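Local coordinates for protein N-acetylneuraminate epimerase (Escherichia coli, PDB 2UVK) that catalyses the mutarotation of N-acetylneuraminate (sialic acid), speeding the equilibration of its alpha- and beta-anomers in the bacterial periplasm, at residues E5-K11 / G329-D334; L205-E209 / V237-V243; A210-L214 / N275-E279; Y285-I289 / G301-R307. Where two conformers were deposited one is given. Numbering follows the deposited sequence.

Contact 1. Residues E5-K11 / G329-D334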
loop_
_atom_site.group_PDB
_atom_site.type_symbol
_atom_site.label_atom_id
_atom_site.label_comp_id
_atom_site.label_asym_id
_atom_site.label_seq_id
_atom_site.Cartn_x
_atom_site.Cartn_y
_atom_site.Cartn_z
ATOM N N GLU B 5 26.143 -19.380 22.403
ATOM C CA GLU B 5 26.298 -18.244 21.490
ATOM C C GLU B 5 25.766 -18.611 20.121
ATOM O O GLU B 5 25.941 -19.735 19.656
ATOM C CB GLU B 5 27.774 -17.836 21.368
ATOM C CG GLU B 5 28.454 -17.416 22.675
ATOM C CD GLU B 5 27.697 -16.327 23.403
ATOM O OE1 GLU B 5 27.576 -15.231 22.836
ATOM O OE2 GLU B 5 27.209 -16.556 24.538
ATOM N N THR B 6 25.122 -17.667 19.440
ATOM C CA THR B 6 24.659 -17.966 18.097
ATOM C C THR B 6 25.888 -18.231 17.222
ATOM O O THR B 6 26.965 -17.688 17.504
ATOM C CB THR B 6 23.809 -16.836 17.511
ATOM O OG1 THR B 6 24.519 -15.604 17.608
ATOM C CG2 THR B 6 22.490 -16.713 18.293
ATOM N N PRO B 7 25.762 -19.109 16.210
ATOM C CA PRO B 7 26.957 -19.447 15.413
ATOM C C PRO B 7 27.654 -18.300 14.677
ATOM O O PRO B 7 28.845 -18.404 14.350
ATOM C CB PRO B 7 26.439 -20.506 14.432
ATOM C CG PRO B 7 25.271 -21.118 15.141
ATOM C CD PRO B 7 24.614 -19.947 15.821
ATOM N N VAL B 8 26.918 -17.233 14.390
ATOM C CA VAL B 8 27.496 -15.998 13.835
ATOM C C VAL B 8 26.824 -14.818 14.553
ATOM O O VAL B 8 25.748 -15.009 15.122
ATOM C CB VAL B 8 27.285 -15.889 12.318
ATOM C CG1 VAL B 8 28.008 -17.032 11.575
ATOM C CG2 VAL B 8 25.798 -15.839 11.966
ATOM N N PRO B 9 27.454 -13.620 14.560
ATOM C CA PRO B 9 26.812 -12.411 15.108
ATOM C C PRO B 9 25.476 -12.173 14.429
ATOM O O PRO B 9 25.362 -12.330 13.226
ATOM C CB PRO B 9 27.814 -11.297 14.785
ATOM C CG PRO B 9 29.147 -12.021 14.663
ATOM C CD PRO B 9 28.817 -13.331 14.063
ATOM N N PHE B 10 24.455 -11.834 15.221
ATOM C CA PHE B 10 23.068 -12.043 14.809
ATOM C C PHE B 10 22.162 -10.851 15.116
ATOM O O PHE B 10 21.498 -10.793 16.159
ATOM C CB PHE B 10 22.547 -13.325 15.491
ATOM C CG PHE B 10 21.150 -13.693 15.110
ATOM C CD1 PHE B 10 20.183 -13.915 16.093
ATOM C CD2 PHE B 10 20.791 -13.873 13.789
ATOM C CE1 PHE B 10 18.887 -14.234 15.753
ATOM C CE2 PHE B 10 19.500 -14.211 13.454
ATOM C CZ PHE B 10 18.538 -14.393 14.462
ATOM N N LYS B 11 22.109 -9.909 14.183
ATOM C CA LYS B 11 21.247 -8.736 14.301
ATOM C C LYS B 11 20.274 -8.682 13.146
ATOM O O LYS B 11 20.572 -9.184 12.063
ATOM C CB LYS B 11 22.069 -7.437 14.342
ATOM C CG LYS B 11 22.807 -7.065 13.036
ATOM C CD LYS B 11 23.583 -5.780 13.216
ATOM C CE LYS B 11 24.323 -5.433 11.944
ATOM N NZ LYS B 11 25.086 -4.133 12.027
ATOM N N GLY B 329 26.690 -0.214 16.111
ATOM C CA GLY B 329 26.058 -1.133 15.174
ATOM C C GLY B 329 26.595 -2.561 15.183
ATOM O O GLY B 329 26.361 -3.313 14.243
ATOM N N LYS B 330 27.294 -2.939 16.248
ATOM C CA LYS B 330 27.901 -4.260 16.362
ATOM C C LYS B 330 26.893 -5.371 16.717
ATOM O O LYS B 330 26.255 -5.323 17.766
ATOM C CB LYS B 330 28.997 -4.230 17.414
ATOM C CG LYS B 330 29.750 -5.545 17.592
ATOM C CD LYS B 330 29.312 -6.325 18.837
ATOM C CE LYS B 330 30.247 -7.497 19.174
ATOM N NZ LYS B 330 29.963 -8.807 18.498
ATOM N N ALA B 331 26.793 -6.380 15.856
ATOM C CA ALA B 331 25.936 -7.536 16.104
ATOM C C ALA B 331 26.540 -8.386 17.218
ATOM O O ALA B 331 27.771 -8.494 17.339
ATOM C CB ALA B 331 25.784 -8.357 14.842
ATOM N N VAL B 332 25.681 -9.029 18.014
ATOM C CA VAL B 332 26.145 -9.881 19.106
ATOM C C VAL B 332 25.580 -11.296 18.963
ATOM O O VAL B 332 24.680 -11.542 18.172
ATOM C CB VAL B 332 25.806 -9.275 20.483
ATOM C CG1 VAL B 332 26.474 -7.894 20.644
ATOM C CG2 VAL B 332 24.303 -9.175 20.689
ATOM N N THR B 333 26.152 -12.225 19.734
ATOM C CA THR B 333 25.819 -13.647 19.644
ATOM C C THR B 333 25.145 -14.203 20.903
ATOM O O THR B 333 24.681 -15.349 20.898
ATOM C CB THR B 333 27.104 -14.483 19.438
ATOM O OG1 THR B 333 28.006 -14.251 20.525
ATOM C CG2 THR B 333 27.805 -14.127 18.111
ATOM N N ASP B 334 25.103 -13.412 21.968
ATOM C CA ASP B 334 24.649 -13.916 23.274
ATOM C C ASP B 334 23.144 -13.750 23.460
ATOM O O ASP B 334 22.480 -13.040 22.698
ATOM C CB ASP B 334 25.400 -13.242 24.420
ATOM C CG ASP B 334 25.184 -11.756 24.459
ATOM O OD1 ASP B 334 25.161 -11.126 23.378
ATOM O OD2 ASP B 334 25.068 -11.196 25.561
#

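Contact 2. Residues L205-E209 / V237-V243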
loop_
_atom_site.group_PDB
_atom_site.type_symbol
_atom_site.label_atom_id
_atom_site.label_comp_id
_atom_site.label_asym_id
_atom_site.label_seq_id
_atom_site.Cartn_x
_atom_site.Cartn_y
_atom_site.Cartn_z
ATOM N N LEU B 205 1.394 -3.494 20.906
ATOM C CA LEU B 205 2.355 -2.932 19.920
ATOM C C LEU B 205 3.079 -1.798 20.613
ATOM O O LEU B 205 2.470 -0.777 20.938
ATOM C CB LEU B 205 1.625 -2.410 18.686
ATOM C CG LEU B 205 0.669 -3.362 17.969
ATOM C CD1 LEU B 205 -0.042 -2.632 16.813
ATOM C CD2 LEU B 205 1.404 -4.580 17.454
ATOM N N ILE B 206 4.377 -1.968 20.877
ATOM C CA ILE B 206 5.128 -1.067 21.725
ATOM C C ILE B 206 6.161 -0.258 20.941
ATOM O O ILE B 206 7.088 -0.822 20.340
ATOM C CB ILE B 206 5.823 -1.800 22.905
ATOM C CG1 ILE B 206 4.823 -2.702 23.675
ATOM C CG2 ILE B 206 6.490 -0.805 23.813
ATOM C CD1 ILE B 206 5.454 -3.668 24.639
ATOM N N ASN B 207 6.011 1.057 20.979
ATOM C CA ASN B 207 6.921 1.995 20.360
ATOM C C ASN B 207 7.078 1.747 18.839
ATOM O O ASN B 207 6.094 1.407 18.188
ATOM C CB ASN B 207 8.277 2.013 21.096
ATOM C CG ASN B 207 8.225 2.643 22.478
ATOM O OD1 ASN B 207 7.167 2.709 23.163
ATOM N ND2 ASN B 207 9.371 3.093 22.910
ATOM N N GLY B 208 8.295 1.897 18.285
ATOM C CA GLY B 208 8.489 1.855 16.838
ATOM C C GLY B 208 8.747 3.209 16.209
ATOM O O GLY B 208 8.489 4.268 16.826
ATOM N N GLU B 209 9.220 3.200 14.974
ATOM C CA GLU B 209 9.382 4.437 14.211
ATOM C C GLU B 209 8.048 4.888 13.672
ATOM O O GLU B 209 7.318 4.075 13.112
ATOM C CB GLU B 209 10.313 4.241 13.014
ATOM C CG GLU B 209 11.781 4.215 13.349
ATOM C CD GLU B 209 12.651 4.384 12.092
ATOM O OE1 GLU B 209 12.280 3.859 11.037
ATOM O OE2 GLU B 209 13.659 5.126 12.139
ATOM N N VAL B 237 5.565 4.250 27.133
ATOM C CA VAL B 237 6.746 3.708 27.749
ATOM C C VAL B 237 7.951 4.147 26.919
ATOM O O VAL B 237 7.844 4.401 25.712
ATOM C CB VAL B 237 6.655 2.171 27.886
ATOM C CG1 VAL B 237 6.702 1.515 26.512
ATOM C CG2 VAL B 237 7.763 1.622 28.782
ATOM N N SER B 238 9.085 4.250 27.592
ATOM C CA SER B 238 10.299 4.799 27.018
ATOM C C SER B 238 10.096 6.256 26.578
ATOM O O SER B 238 10.570 6.703 25.543
ATOM C CB SER B 238 10.822 3.895 25.879
ATOM O OG SER B 238 12.232 3.982 25.808
ATOM N N SER B 239 9.402 7.025 27.417
ATOM C CA SER B 239 9.103 8.405 27.082
ATOM C C SER B 239 10.312 9.289 27.372
ATOM O O SER B 239 11.125 8.988 28.248
ATOM C CB SER B 239 7.896 8.922 27.880
ATOM O OG SER B 239 6.804 8.017 27.871
ATOM N N PRO B 240 10.420 10.406 26.660
ATOM C CA PRO B 240 9.494 10.926 25.674
ATOM C C PRO B 240 9.678 10.469 24.230
ATOM O O PRO B 240 8.726 10.571 23.460
ATOM C CB PRO B 240 9.761 12.428 25.743
ATOM C CG PRO B 240 11.206 12.497 26.021
ATOM C CD PRO B 240 11.530 11.340 26.900
ATOM N N ASP B 241 10.879 10.004 23.886
ATOM C CA ASP B 241 11.284 9.854 22.481
ATOM C C ASP B 241 10.876 8.504 21.887
ATOM O O ASP B 241 10.675 8.419 20.686
ATOM C CB ASP B 241 12.810 9.992 22.309
ATOM C CG ASP B 241 13.301 11.431 22.441
ATOM O OD1 ASP B 241 12.810 12.303 21.697
ATOM O OD2 ASP B 241 14.215 11.660 23.261
ATOM N N GLY B 242 10.800 7.473 22.714
ATOM C CA GLY B 242 10.490 6.127 22.230
ATOM C C GLY B 242 11.741 5.491 21.669
ATOM O O GLY B 242 12.776 6.129 21.522
ATOM N N VAL B 243 11.636 4.189 21.420
ATOM C CA VAL B 243 12.682 3.438 20.726
ATOM C C VAL B 243 12.062 2.683 19.564
ATOM O O VAL B 243 10.847 2.608 19.411
ATOM C CB VAL B 243 13.390 2.428 21.661
ATOM C CG1 VAL B 243 14.105 3.159 22.792
ATOM C CG2 VAL B 243 12.397 1.393 22.176
#

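Contact 3. Residues A210-L214 / N275-E279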
loop_
_atom_site.group_PDB
_atom_site.type_symbol
_atom_site.label_atom_id
_atom_site.label_comp_id
_atom_site.label_asym_id
_atom_site.label_seq_id
_atom_site.Cartn_x
_atom_site.Cartn_y
_atom_site.Cartn_z
ATOM N N ALA B 210 7.715 6.186 13.841
ATOM C CA ALA B 210 6.579 6.803 13.146
ATOM C C ALA B 210 6.932 7.306 11.757
ATOM O O ALA B 210 6.071 7.468 10.918
ATOM C CB ALA B 210 5.977 7.970 13.967
ATOM N N LYS B 211 8.223 7.550 11.526
ATOM C CA LYS B 211 8.744 7.888 10.204
ATOM C C LYS B 211 10.237 7.659 10.311
ATOM O O LYS B 211 10.740 7.490 11.407
ATOM C CB LYS B 211 8.440 9.338 9.817
ATOM C CG LYS B 211 9.011 10.416 10.752
ATOM C CD LYS B 211 9.129 11.779 10.036
ATOM C CE LYS B 211 10.344 11.814 9.120
ATOM N NZ LYS B 211 10.491 13.163 8.462
ATOM N N PRO B 212 10.951 7.649 9.176
ATOM C CA PRO B 212 12.404 7.488 9.288
ATOM C C PRO B 212 13.031 8.498 10.244
ATOM O O PRO B 212 12.823 9.702 10.061
ATOM C CB PRO B 212 12.869 7.630 7.848
ATOM C CG PRO B 212 11.711 7.152 7.046
ATOM C CD PRO B 212 10.516 7.715 7.774
ATOM N N GLY B 213 13.681 7.999 11.299
ATOM C CA GLY B 213 14.350 8.823 12.311
ATOM C C GLY B 213 13.531 9.395 13.458
ATOM O O GLY B 213 14.055 10.129 14.311
ATOM N N LEU B 214 12.249 9.075 13.493
ATOM C CA LEU B 214 11.378 9.497 14.576
ATOM C C LEU B 214 10.603 8.322 15.120
ATOM O O LEU B 214 9.870 7.668 14.376
ATOM C CB LEU B 214 10.384 10.510 14.051
ATOM C CG LEU B 214 9.372 11.013 15.080
ATOM C CD1 LEU B 214 10.027 11.919 16.158
ATOM C CD2 LEU B 214 8.236 11.716 14.359
ATOM N N ASN B 275 10.930 18.555 10.412
ATOM C CA ASN B 275 10.516 17.228 9.890
ATOM C C ASN B 275 11.647 16.235 9.962
ATOM O O ASN B 275 11.414 15.057 10.235
ATOM C CB ASN B 275 10.033 17.340 8.455
ATOM C CG ASN B 275 8.653 17.939 8.340
ATOM O OD1 ASN B 275 7.910 18.006 9.316
ATOM N ND2 ASN B 275 8.287 18.337 7.135
ATOM N N TYR B 276 12.860 16.689 9.670
ATOM C CA TYR B 276 14.065 15.854 9.722
ATOM C C TYR B 276 14.520 15.852 11.180
ATOM O O TYR B 276 15.436 16.587 11.584
ATOM C CB TYR B 276 15.100 16.406 8.749
ATOM C CG TYR B 276 16.355 15.587 8.496
ATOM C CD1 TYR B 276 17.242 15.966 7.497
ATOM C CD2 TYR B 276 16.665 14.445 9.226
ATOM C CE1 TYR B 276 18.397 15.261 7.242
ATOM C CE2 TYR B 276 17.828 13.728 8.970
ATOM C CZ TYR B 276 18.690 14.148 7.979
ATOM O OH TYR B 276 19.848 13.440 7.713
ATOM N N ALA B 277 13.840 15.035 11.984
ATOM C CA ALA B 277 13.856 15.159 13.432
ATOM C C ALA B 277 15.148 14.699 14.090
ATOM O O ALA B 277 15.423 15.050 15.244
ATOM C CB ALA B 277 12.672 14.391 14.038
ATOM N N HIS B 278 15.920 13.884 13.372
ATOM C CA HIS B 278 17.123 13.271 13.909
ATOM C C HIS B 278 18.385 13.767 13.205
ATOM O O HIS B 278 19.455 13.208 13.410
ATOM C CB HIS B 278 17.037 11.741 13.813
ATOM C CG HIS B 278 17.063 11.210 12.413
ATOM N ND1 HIS B 278 16.234 11.671 11.416
ATOM C CD2 HIS B 278 17.784 10.204 11.860
ATOM C CE1 HIS B 278 16.460 10.994 10.304
ATOM N NE2 HIS B 278 17.408 10.110 10.544
ATOM N N GLU B 279 18.270 14.817 12.399
ATOM C CA GLU B 279 19.446 15.397 11.732
ATOM C C GLU B 279 20.580 15.703 12.724
ATOM O O GLU B 279 20.375 16.388 13.728
ATOM C CB GLU B 279 19.065 16.674 10.979
ATOM C CG GLU B 279 20.180 17.161 10.067
ATOM C CD GLU B 279 19.791 18.373 9.228
ATOM O OE1 GLU B 279 18.649 18.862 9.351
ATOM O OE2 GLU B 279 20.633 18.833 8.434
HETATM O O HOH W 1 13.594 12.313 10.538
#

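Contact 4. Residues Y285-I289 / G301-R307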
loop_
_atom_site.group_PDB
_atom_site.type_symbol
_atom_site.label_atom_id
_atom_site.label_comp_id
_atom_site.label_asym_id
_atom_site.label_seq_id
_atom_site.Cartn_x
_atom_site.Cartn_y
_atom_site.Cartn_z
ATOM N N TYR B 285 21.432 3.352 22.303
ATOM C CA TYR B 285 20.834 2.044 22.581
ATOM C C TYR B 285 20.398 1.955 24.037
ATOM O O TYR B 285 21.212 2.130 24.947
ATOM C CB TYR B 285 21.857 0.955 22.287
ATOM C CG TYR B 285 22.219 0.858 20.831
ATOM C CD1 TYR B 285 21.646 -0.096 20.008
ATOM C CD2 TYR B 285 23.125 1.744 20.262
ATOM C CE1 TYR B 285 21.978 -0.174 18.665
ATOM C CE2 TYR B 285 23.454 1.672 18.928
ATOM C CZ TYR B 285 22.878 0.712 18.133
ATOM O OH TYR B 285 23.223 0.619 16.807
ATOM N N SER B 286 19.121 1.681 24.261
ATOM C CA SER B 286 18.588 1.644 25.621
ATOM C C SER B 286 18.987 0.390 26.409
ATOM O O SER B 286 19.037 -0.711 25.858
ATOM C CB SER B 286 17.076 1.727 25.572
ATOM O OG SER B 286 16.525 1.679 26.877
ATOM N N THR B 287 19.266 0.574 27.697
ATOM C CA THR B 287 19.471 -0.516 28.642
ATOM C C THR B 287 18.252 -0.724 29.533
ATOM O O THR B 287 18.234 -1.636 30.333
ATOM C CB THR B 287 20.671 -0.269 29.579
ATOM O OG1 THR B 287 20.492 0.971 30.268
ATOM C CG2 THR B 287 21.960 -0.228 28.806
ATOM N N ASP B 288 17.244 0.121 29.388
ATOM C CA ASP B 288 16.067 0.071 30.271
ATOM C C ASP B 288 15.260 -1.205 30.114
ATOM O O ASP B 288 15.112 -1.724 29.012
ATOM C CB ASP B 288 15.148 1.255 29.983
ATOM C CG ASP B 288 15.675 2.567 30.539
ATOM O OD1 ASP B 288 16.629 2.563 31.359
ATOM O OD2 ASP B 288 15.118 3.612 30.145
ATOM N N ILE B 289 14.726 -1.702 31.229
ATOM C CA ILE B 289 13.750 -2.801 31.218
ATOM C C ILE B 289 12.535 -2.281 31.963
ATOM O O ILE B 289 12.647 -1.881 33.125
ATOM C CB ILE B 289 14.242 -4.071 31.910
ATOM C CG1 ILE B 289 15.522 -4.589 31.256
ATOM C CG2 ILE B 289 13.169 -5.161 31.855
ATOM C CD1 ILE B 289 16.194 -5.715 32.024
ATOM N N GLY B 301 14.339 -2.849 35.768
ATOM C CA GLY B 301 15.684 -3.385 35.752
ATOM C C GLY B 301 16.468 -2.779 34.616
ATOM O O GLY B 301 16.036 -1.796 33.990
ATOM N N GLU B 302 17.611 -3.380 34.328
ATOM C CA GLU B 302 18.415 -2.909 33.220
ATOM C C GLU B 302 19.231 -4.032 32.600
ATOM O O GLU B 302 19.581 -5.015 33.263
ATOM C CB GLU B 302 19.335 -1.784 33.684
ATOM C CG GLU B 302 20.385 -2.241 34.668
ATOM C CD GLU B 302 21.110 -1.105 35.354
ATOM O OE1 GLU B 302 21.368 -0.045 34.722
ATOM O OE2 GLU B 302 21.430 -1.294 36.546
ATOM N N LEU B 303 19.501 -3.872 31.310
ATOM C CA LEU B 303 20.438 -4.709 30.590
ATOM C C LEU B 303 21.836 -4.186 30.892
ATOM O O LEU B 303 21.986 -3.014 31.204
ATOM C CB LEU B 303 20.188 -4.578 29.087
ATOM C CG LEU B 303 18.801 -4.956 28.558
ATOM C CD1 LEU B 303 18.718 -4.697 27.041
ATOM C CD2 LEU B 303 18.482 -6.412 28.878
ATOM N N SER B 304 22.836 -5.065 30.820
ATOM C CA SER B 304 24.241 -4.688 31.032
ATOM C C SER B 304 24.753 -3.790 29.910
ATOM O O SER B 304 25.548 -2.883 30.147
ATOM C CB SER B 304 25.137 -5.929 31.138
ATOM O OG SER B 304 25.160 -6.662 29.927
ATOM N N GLN B 305 24.276 -4.049 28.695
ATOM C CA GLN B 305 24.640 -3.288 27.500
ATOM C C GLN B 305 23.386 -2.935 26.711
ATOM O O GLN B 305 22.462 -3.735 26.638
ATOM C CB GLN B 305 25.614 -4.087 26.621
ATOM C CG GLN B 305 27.007 -4.135 27.195
ATOM C CD GLN B 305 28.024 -4.855 26.317
ATOM O OE1 GLN B 305 28.054 -4.663 25.103
ATOM N NE2 GLN B 305 28.886 -5.672 26.941
ATOM N N GLY B 306 23.341 -1.727 26.142
ATOM C CA GLY B 306 22.250 -1.336 25.257
ATOM C C GLY B 306 22.131 -2.276 24.074
ATOM O O GLY B 306 23.149 -2.723 23.546
ATOM N N ARG B 307 20.906 -2.582 23.647
ATOM C CA ARG B 307 20.701 -3.635 22.651
ATOM C C ARG B 307 19.385 -3.376 21.927
ATOM O O ARG B 307 18.402 -3.003 22.564
ATOM C CB ARG B 307 20.656 -5.015 23.326
ATOM C CG ARG B 307 20.603 -6.200 22.377
ATOM C CD ARG B 307 20.250 -7.492 23.112
ATOM N NE ARG B 307 21.265 -7.852 24.092
ATOM C CZ ARG B 307 22.008 -8.967 24.092
ATOM N NH1 ARG B 307 21.859 -9.926 23.188
ATOM N NH2 ARG B 307 22.891 -9.144 25.061
#

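Contact 1. Residues E5-K11 / G329-D334
Where the Kelch beta-propeller closes its ring, the N-terminal segment E5-K11, leading into the first blade, runs beside G329-D334, part of the connection between the second and third main strands of the last blade. Most of the grip is polar. T6 N donates to T333 O (2.8 Å, 168°) and F10 N to V332 O (3.0 Å), so two consecutive carbonyls of the last blade are each met by an amide of the N-terminal segment. The intervening chain bulges away, and T6 OG1 steadies this loop by donating to V8 O at 2.8 Å. The prolines P7 and P9 suit the loop, since neither has an amide hydrogen needing an acceptor. E5 spends one carboxylate oxygen here, OE1 accepting from T333 OG1 at a short 2.5 Å, while OE2 bonds the amino group of S1. D334 instead turns its carboxylate to a salt bridge with R307. Apolar atoms fill the middle: P9 CB lies 3.6 Å from A331 CB, whose small methyl lets the chains come close, and T333 CG2 sits 3.6 Å from P9 CA. The F10 ring leads away to I24 in the first blade. K11, fully extended beyond CB, spans the far end and delivers its ammonium to the turn at G329, with K11 NZ 2.7 Å from G329 O.

Contact 2. Residues L205-E209 / V237-V243
I206 lays its CG2 methyl 3.6 Å from V237 CG1, joining the second strand of the fourth Kelch propeller blade to the loop that carries the chain from that blade's outer strand to the inner strand of the fifth. Both side chains also rest on F257 of the fifth blade, so this apolar patch lies between neighbouring blades. Beside it, N207 points its CA-CB bond toward the loop and is the residue most covered by it: V237, S238, G242 and V243 surround its amide. Its phi is positive, a conformation that asparagine tolerates better than most residues with a side chain. G208 follows with phi 106° and psi 165°, where a CB would press on the preceding carbonyl, so glycine fits. The pair N207-G208 sits at the end of the second strand, where Kelch repeats commonly carry two glycines. Opposite, the loop is held in a tight shape by G242 N donating to S238 O (2.9 Å), with a cis peptide before P240; D241 braces it outward through the backbone amides of G265 and R267. E209, the predicted proton acceptor, points away from the loop and pairs with R215. Just before it, the two backbones are tied together by G208 N donating to V243 O at 2.9 Å, with an N-H...O angle of 158°.

Contact 3. Residues A210-L214 / N275-E279
A glycine lies flat on an imidazole here: G213 CA sits 3.5 Å from the centroid of the H278 ring and only 6° off its normal, a CH-pi contact over the face. G213 occupies the third position of a type II beta turn, K211 to L214, and its positive phi suits glycine; any CB would also run into H278 ND1. The turn caps a small hairpin rising from the fourth blade of the Kelch propeller, with a classic beta bulge in which A210 N (2.7 Å) and K211 N (3.3 Å) both donate to L214 O. Across from it lies the loop N275-E279, after helix 266-271 in the fifth blade's insertion. K211 NZ reaches over to N275 O (2.8 Å) and also binds the carbonyls of F157 and K159 and the hydroxyl of Y164, a site where a long cationic side chain can satisfy several acceptors at once. The H278 ring meets F263 edge-to-face as well. G213 N binds E209 OE2, connecting the turn to the predicted proton acceptor. A water closes the remaining gap, donating to P212 O at 2.8 Å while accepting from A277 N at 3.1 Å and, weakly, from H278 ND1 at 2.9 Å.

Contact 4. Residues Y285-I289 / G301-R307
Y285 begins the segment with its CB 3.9 Å from R307 N and its ring edge near R307 C; the phenol then leads away, its OH bonding E325. S286 works both ways. Its OG accepts from D288 N at 3.0 Å, forming an ST turn, while its carbonyl receives a weak bond from R307 N (S286 O to R307 N, 3.4 Å) and a CA-H contact from G306 CA at 3.3 Å. Glycine is required by the closeness at G306, because a CB there would clash with Y285 O. T287 then makes the shortest backbone hydrogen bond of the contact, its O accepting from L303 N at 2.7 Å and 165°, and its CG2 rests 3.4 Å from G306 N. From D288 onward the strands pair properly. D288 and E302 form an antiparallel non-hydrogen-bonded pair, both side chains leaving the backbone on the same face, tolerable for acids near the surface. I289 and G301 are the hydrogen-bonded pair, I289 N to G301 O at 3.1 Å and G301 N to I289 O at 3.3 Å. The I289 side chain takes the other face, where its CD1 lies 4.0 Å from L303 CD2, and it also packs on I256 and A258 of its own sheet and I338 of the last blade. Beyond E302 the chain continues beside T287-Y285 toward that blade. A hairpin of third and outermost strands in a four-stranded antiparallel sheet is characteristic of a Kelch propeller blade.

The four contacts step round the six-bladed propeller, from the fourth blade through the fifth to the ring closure. Contacts 2 and 3 share one run of chain, their centres 13 Å apart, and meet where E209 CB lies 3.7 Å from L214 O; the predicted proton acceptor therefore stands at their junction. Contact 4 follows in the next blade, its centre 14 Å from that of contact 2 and its Y285 side chain about 12 Å from that of E209. It is coupled to contact 1 by a salt bridge, R307 NH2 to D334 OD2 at 3.0 Å. Contact 1 lies furthest from contact 3, centres 27 Å apart, and is remote from the predicted active site.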